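Local atomic coordinates of oxalate-binding protein (Thermotoga maritima, PDB entry 1O4T), a protein that binds oxalate at a manganese ion held in its cupin barrel and is a putative oxalate decarboxylase that forms homodimers. Residues A[31-39]-A[68-76]. Residues are numbered along the deposited sequence; the frame is centred on the assembly and turned at random.
Sequences ISNMRGGKG and SSVGLHKHE. With MN (manganese (II) ion), chain C; OXL (oxalate ion), chain D.
Two torsions bring Arg35 over the His73 ring: chi1 of -54° sets Arg35 CG beside its own backbone N, bends at chi2 and chi3 folding the chain over the imidazole, while His73, with chi1 at 59°, turns its ring inward from strand 69-74. In this cupin fold, a double-stranded beta-helix, the loop between strands 29-32 and 40-45 lies along strand 69-74, which carries the manganese ligand His73, with His75 just beyond its end. Arg35 CG makes a CH-pi contact 4.0 Å from the His73 ring centroid, and His73 CD2 lies 4.0 Å above the Arg35 guanidinium plane, near its centre, the planes 31° apart, a long aliphatic stem suiting arginine to the place. His73 uses both nitrogens: His73 ND1 donates in the ring plane to Gly71 O (2.8 Å), fixing the ring's rotation, so that His73 NE2 faces manganese, which His75, Glu80, His114 and oxalate also bind. Extended Met34 runs beside Val70, its CE reaching toward the oxalate. The backbones come so close that a side chain on Gly37 or Gly71 would clash; Met34 O grips both Gly37 N and Gly71 N. At the other end, Ser69 N donates to Lys38 O, and Lys38 NZ leads away to a salt bridge with Glu117. A valine in place of Ser69 would probably leave Lys38 N without its acceptor and crowd Gly37 CA. Serine suits the place because its short side chain puts Ser69 OG 3.3 Å from Gly37 CA, where Ser69 OG accepts from Lys38 N at 2.8 Å.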
ATOM      1  N   ILE A  31       4.490  19.588  -4.466  1.00 34.23           N
ATOM      2  CA  ILE A  31       5.058  20.183  -3.252  1.00 33.39           C
ATOM      3  C   ILE A  31       6.549  20.399  -3.479  1.00 32.51           C
ATOM      4  O   ILE A  31       7.243  19.489  -3.890  1.00 31.64           O
ATOM      5  CB  ILE A  31       4.854  19.266  -2.034  1.00 33.04           C
ATOM      6  CG1 ILE A  31       3.365  18.961  -1.826  1.00 33.55           C
ATOM      7  CG2 ILE A  31       5.469  19.910  -0.794  1.00 34.01           C
ATOM      8  CD1 ILE A  31       3.101  17.725  -0.993  1.00 33.48           C
ATOM      9  N   SER A  32       7.030  21.615  -3.224  1.00 32.30           N
ATOM     10  CA  SER A  32       8.449  21.932  -3.361  1.00 32.22           C
ATOM     11  C   SER A  32       9.122  21.872  -1.985  1.00 32.49           C
ATOM     12  O   SER A  32       8.549  22.310  -0.972  1.00 32.37           O
ATOM     13  CB  SER A  32       8.631  23.285  -4.031  1.00 32.17           C
ATOM     14  OG  SER A  32       7.973  24.296  -3.311  1.00 33.31           O
ATOM     15  N   ASN A  33      10.300  21.254  -1.950  1.00 32.70           N
ATOM     16  CA  ASN A  33      11.085  21.098  -0.727  1.00 33.29           C
ATOM     17  C   ASN A  33      10.290  20.467   0.407  1.00 34.17           C
ATOM     18  O   ASN A  33      10.268  20.957   1.528  1.00 33.83           O
ATOM     19  CB  ASN A  33      11.724  22.441  -0.325  1.00 33.53           C
ATOM     20  CG  ASN A  33      12.451  23.083  -1.482  1.00 32.80           C
ATOM     21  OD1 ASN A  33      12.078  24.165  -1.940  1.00 33.41           O
ATOM     22  ND2 ASN A  33      13.464  22.396  -1.999  1.00 29.87           N
ATOM     23  N   MET A  34       9.650  19.335   0.095  1.00 35.50           N
ATOM     24  CA  MET A  34       8.755  18.698   1.027  1.00 36.40           C
ATOM     25  C   MET A  34       9.557  18.272   2.248  1.00 36.98           C
ATOM     26  O   MET A  34      10.561  17.580   2.120  1.00 36.57           O
ATOM     27  CB  MET A  34       8.106  17.473   0.391  1.00 37.71           C
ATOM     28  CG  MET A  34       7.023  16.880   1.286  1.00 38.01           C
ATOM     29  SD  MET A  34       6.273  15.468   0.617  1.00 42.35           S
ATOM     30  CE  MET A  34       5.039  15.364   1.826  1.00 45.27           C
ATOM     31  N   ARG A  35       9.088  18.685   3.418  1.00 37.68           N
ATOM     32  CA  ARG A  35       9.796  18.501   4.678  1.00 38.24           C
ATOM     33  C   ARG A  35      11.246  18.930   4.607  1.00 36.99           C
ATOM     34  O   ARG A  35      12.100  18.316   5.230  1.00 36.93           O
ATOM     35  CB  ARG A  35       9.702  17.047   5.126  1.00 39.41           C
ATOM     36  CG  ARG A  35       8.264  16.515   5.221  1.00 43.33           C
ATOM     37  CD  ARG A  35       7.248  17.514   5.736  1.00 49.96           C
ATOM     38  NE  ARG A  35       7.153  17.474   7.186  1.00 54.48           N
ATOM     39  CZ  ARG A  35       6.207  16.834   7.866  1.00 58.41           C
ATOM     40  NH1 ARG A  35       6.231  16.862   9.196  1.00 59.39           N
ATOM     41  NH2 ARG A  35       5.241  16.164   7.228  1.00 59.90           N
ATOM     42  N   GLY A  36      11.524  19.990   3.861  1.00 35.82           N
ATOM     43  CA  GLY A  36      12.893  20.424   3.643  1.00 35.08           C
ATOM     44  C   GLY A  36      13.743  19.598   2.672  1.00 35.04           C
ATOM     45  O   GLY A  36      14.968  19.708   2.709  1.00 33.86           O
ATOM     46  N   GLY A  37      13.116  18.792   1.804  1.00 34.43           N
ATOM     47  CA  GLY A  37      13.858  17.968   0.830  1.00 34.97           C
ATOM     48  C   GLY A  37      14.229  18.724  -0.437  1.00 35.55           C
ATOM     49  O   GLY A  37      14.038  19.928  -0.514  1.00 37.19           O
ATOM     50  N   LYS A  38      14.752  18.024  -1.437  1.00 35.81           N
ATOM     51  CA  LYS A  38      15.241  18.648  -2.678  1.00 36.22           C
ATOM     52  C   LYS A  38      14.195  18.588  -3.786  1.00 35.98           C
ATOM     53  O   LYS A  38      13.433  17.627  -3.891  1.00 34.28           O
ATOM     54  CB  LYS A  38      16.519  17.954  -3.169  1.00 36.48           C
ATOM     55  CG  LYS A  38      17.559  17.722  -2.060  1.00 39.51           C
ATOM     56  CD  LYS A  38      18.911  17.286  -2.601  1.00 43.28           C
ATOM     57  CE  LYS A  38      18.958  15.819  -2.967  1.00 45.55           C
ATOM     58  NZ  LYS A  38      20.319  15.420  -3.549  1.00 45.84           N
ATOM     59  N   GLY A  39      14.165  19.641  -4.610  1.00 35.66           N
ATOM     60  CA  GLY A  39      13.279  19.701  -5.765  1.00 35.99           C
ATOM     61  C   GLY A  39      11.801  19.598  -5.450  1.00 36.58           C
ATOM     62  O   GLY A  39      11.380  19.929  -4.363  1.00 36.26           O
ATOM     63  N   SER A  68      15.067  14.372  -6.582  1.00 33.37           N
ATOM     64  CA  SER A  68      14.246  14.963  -5.547  1.00 33.33           C
ATOM     65  C   SER A  68      14.247  14.091  -4.286  1.00 33.21           C
ATOM     66  O   SER A  68      14.647  12.911  -4.325  1.00 32.43           O
ATOM     67  CB  SER A  68      12.817  15.192  -6.057  1.00 33.00           C
ATOM     68  OG  SER A  68      12.170  13.952  -6.276  1.00 33.92           O
ATOM     69  N   SER A  69      13.791  14.670  -3.184  1.00 33.23           N
ATOM     70  CA  SER A  69      13.722  13.959  -1.909  1.00 34.07           C
ATOM     71  C   SER A  69      12.602  14.495  -1.056  1.00 33.95           C
ATOM     72  O   SER A  69      12.168  15.637  -1.230  1.00 34.53           O
ATOM     73  CB  SER A  69      15.030  14.080  -1.138  1.00 34.47           C
ATOM     74  OG  SER A  69      15.250  15.385  -0.585  1.00 35.31           O
ATOM     75  N   VAL A  70      12.104  13.653  -0.150  1.00 34.03           N
ATOM     76  CA  VAL A  70      11.340  14.126   1.007  1.00 33.14           C
ATOM     77  C   VAL A  70      12.351  14.261   2.133  1.00 33.61           C
ATOM     78  O   VAL A  70      13.098  13.335   2.404  1.00 33.67           O
ATOM     79  CB  VAL A  70      10.269  13.144   1.436  1.00 33.37           C
ATOM     80  CG1 VAL A  70       9.541  13.658   2.643  1.00 33.00           C
ATOM     81  CG2 VAL A  70       9.311  12.867   0.292  1.00 32.45           C
ATOM     82  N   GLY A  71      12.360  15.419   2.788  1.00 33.33           N
ATOM     83  CA  GLY A  71      13.383  15.770   3.751  1.00 33.44           C
ATOM     84  C   GLY A  71      13.199  15.066   5.062  1.00 33.62           C
ATOM     85  O   GLY A  71      12.149  14.488   5.322  1.00 33.51           O
ATOM     86  N   LEU A  72      14.243  15.094   5.880  1.00 33.64           N
ATOM     87  CA  LEU A  72      14.209  14.435   7.178  1.00 33.82           C
ATOM     88  C   LEU A  72      13.139  15.059   8.057  1.00 33.49           C
ATOM     89  O   LEU A  72      13.069  16.280   8.187  1.00 33.31           O
ATOM     90  CB  LEU A  72      15.599  14.479   7.861  1.00 34.04           C
ATOM     91  CG  LEU A  72      15.816  13.732   9.194  1.00 34.25           C
ATOM     92  CD1 LEU A  72      15.837  12.225   8.974  1.00 35.43           C
ATOM     93  CD2 LEU A  72      17.110  14.173   9.872  1.00 33.30           C
ATOM     94  N   HIS A  73      12.261  14.211   8.615  1.00 32.57           N
ATOM     95  CA  HIS A  73      11.273  14.658   9.572  1.00 31.37           C
ATOM     96  C   HIS A  73      10.908  13.510  10.481  1.00 31.09           C
ATOM     97  O   HIS A  73      11.098  12.344  10.147  1.00 29.58           O
ATOM     98  CB  HIS A  73       9.998  15.143   8.888  1.00 31.08           C
ATOM     99  CG  HIS A  73       9.360  14.091   8.051  1.00 30.56           C
ATOM    100  ND1 HIS A  73       9.936  13.631   6.892  1.00 29.48           N
ATOM    101  CD2 HIS A  73       8.248  13.345   8.245  1.00 30.68           C
ATOM    102  CE1 HIS A  73       9.182  12.669   6.382  1.00 29.21           C
ATOM    103  NE2 HIS A  73       8.144  12.490   7.175  1.00 30.70           N
ATOM    104  N   LYS A  74      10.338  13.886  11.614  1.00 30.49           N
ATOM    105  CA  LYS A  74      10.033  12.999  12.715  1.00 31.24           C
ATOM    106  C   LYS A  74       8.542  12.703  12.775  1.00 31.42           C
ATOM    107  O   LYS A  74       7.718  13.563  12.476  1.00 30.92           O
ATOM    108  CB  LYS A  74      10.427  13.695  14.018  1.00 29.80           C
ATOM    109  CG  LYS A  74      10.265  12.849  15.244  1.00 32.15           C
ATOM    110  CD  LYS A  74      10.808  13.570  16.426  1.00 34.90           C
ATOM    111  CE  LYS A  74      10.645  12.760  17.699  1.00 37.23           C
ATOM    112  NZ  LYS A  74      11.145  13.585  18.812  1.00 37.62           N
ATOM    113  N   HIS A  75       8.229  11.481  13.196  1.00 32.57           N
ATOM    114  CA  HIS A  75       6.871  11.038  13.475  1.00 32.64           C
ATOM    115  C   HIS A  75       6.716  10.733  14.965  1.00 33.35           C
ATOM    116  O   HIS A  75       7.547  10.062  15.539  1.00 33.48           O
ATOM    117  CB  HIS A  75       6.555   9.826  12.591  1.00 33.15           C
ATOM    118  CG  HIS A  75       6.354  10.185  11.149  1.00 31.26           C
ATOM    119  ND1 HIS A  75       5.175  10.729  10.693  1.00 29.02           N
ATOM    120  CD2 HIS A  75       7.197  10.167  10.085  1.00 31.69           C
ATOM    121  CE1 HIS A  75       5.288  11.010   9.408  1.00 31.33           C
ATOM    122  NE2 HIS A  75       6.494  10.651   9.000  1.00 28.87           N
ATOM    123  N   GLU A  76       5.695  11.285  15.609  1.00 33.68           N
ATOM    124  CA  GLU A  76       5.439  10.972  17.010  1.00 34.81           C
ATOM    125  C   GLU A  76       3.967  10.731  17.192  1.00 34.20           C
ATOM    126  O   GLU A  76       3.145  11.502  16.694  1.00 34.88           O
ATOM    127  CB  GLU A  76       5.932  12.082  17.982  1.00 36.21           C
ATOM    128  CG  GLU A  76       5.837  13.488  17.421  1.00 39.95           C
ATOM    129  CD  GLU A  76       6.581  14.533  18.232  1.00 44.78           C
ATOM    130  OE1 GLU A  76       6.696  14.421  19.492  1.00 46.23           O
ATOM    131  OE2 GLU A  76       7.046  15.498  17.572  1.00 48.45           O
TER
HETATM  132 MN    MN C 300       6.943  10.696   7.029  1.00 33.94          MN
HETATM  133  C1  OXL D 400       5.939  11.385   4.520  1.00 52.91           C
HETATM  134  C2  OXL D 400       5.090  12.185   5.408  1.00 53.27           C
HETATM  135  O1  OXL D 400       5.558  11.353   3.225  1.00 54.56           O
HETATM  136  O2  OXL D 400       4.179  12.975   4.811  1.00 56.29           O
HETATM  137  O3  OXL D 400       6.928  10.748   4.940  1.00 47.15           O
HETATM  138  O4  OXL D 400       5.167  12.111   6.638  1.00 46.13           O
HETATM  139  O   HOH W   1      10.752  17.954  -2.202  1.00 29.72           O
HETATM  140  O   HOH W   2      14.079  18.341   6.718  1.00 41.72           O
HETATM  141  O   HOH W   3       5.592  14.366  10.971  1.00 45.48           O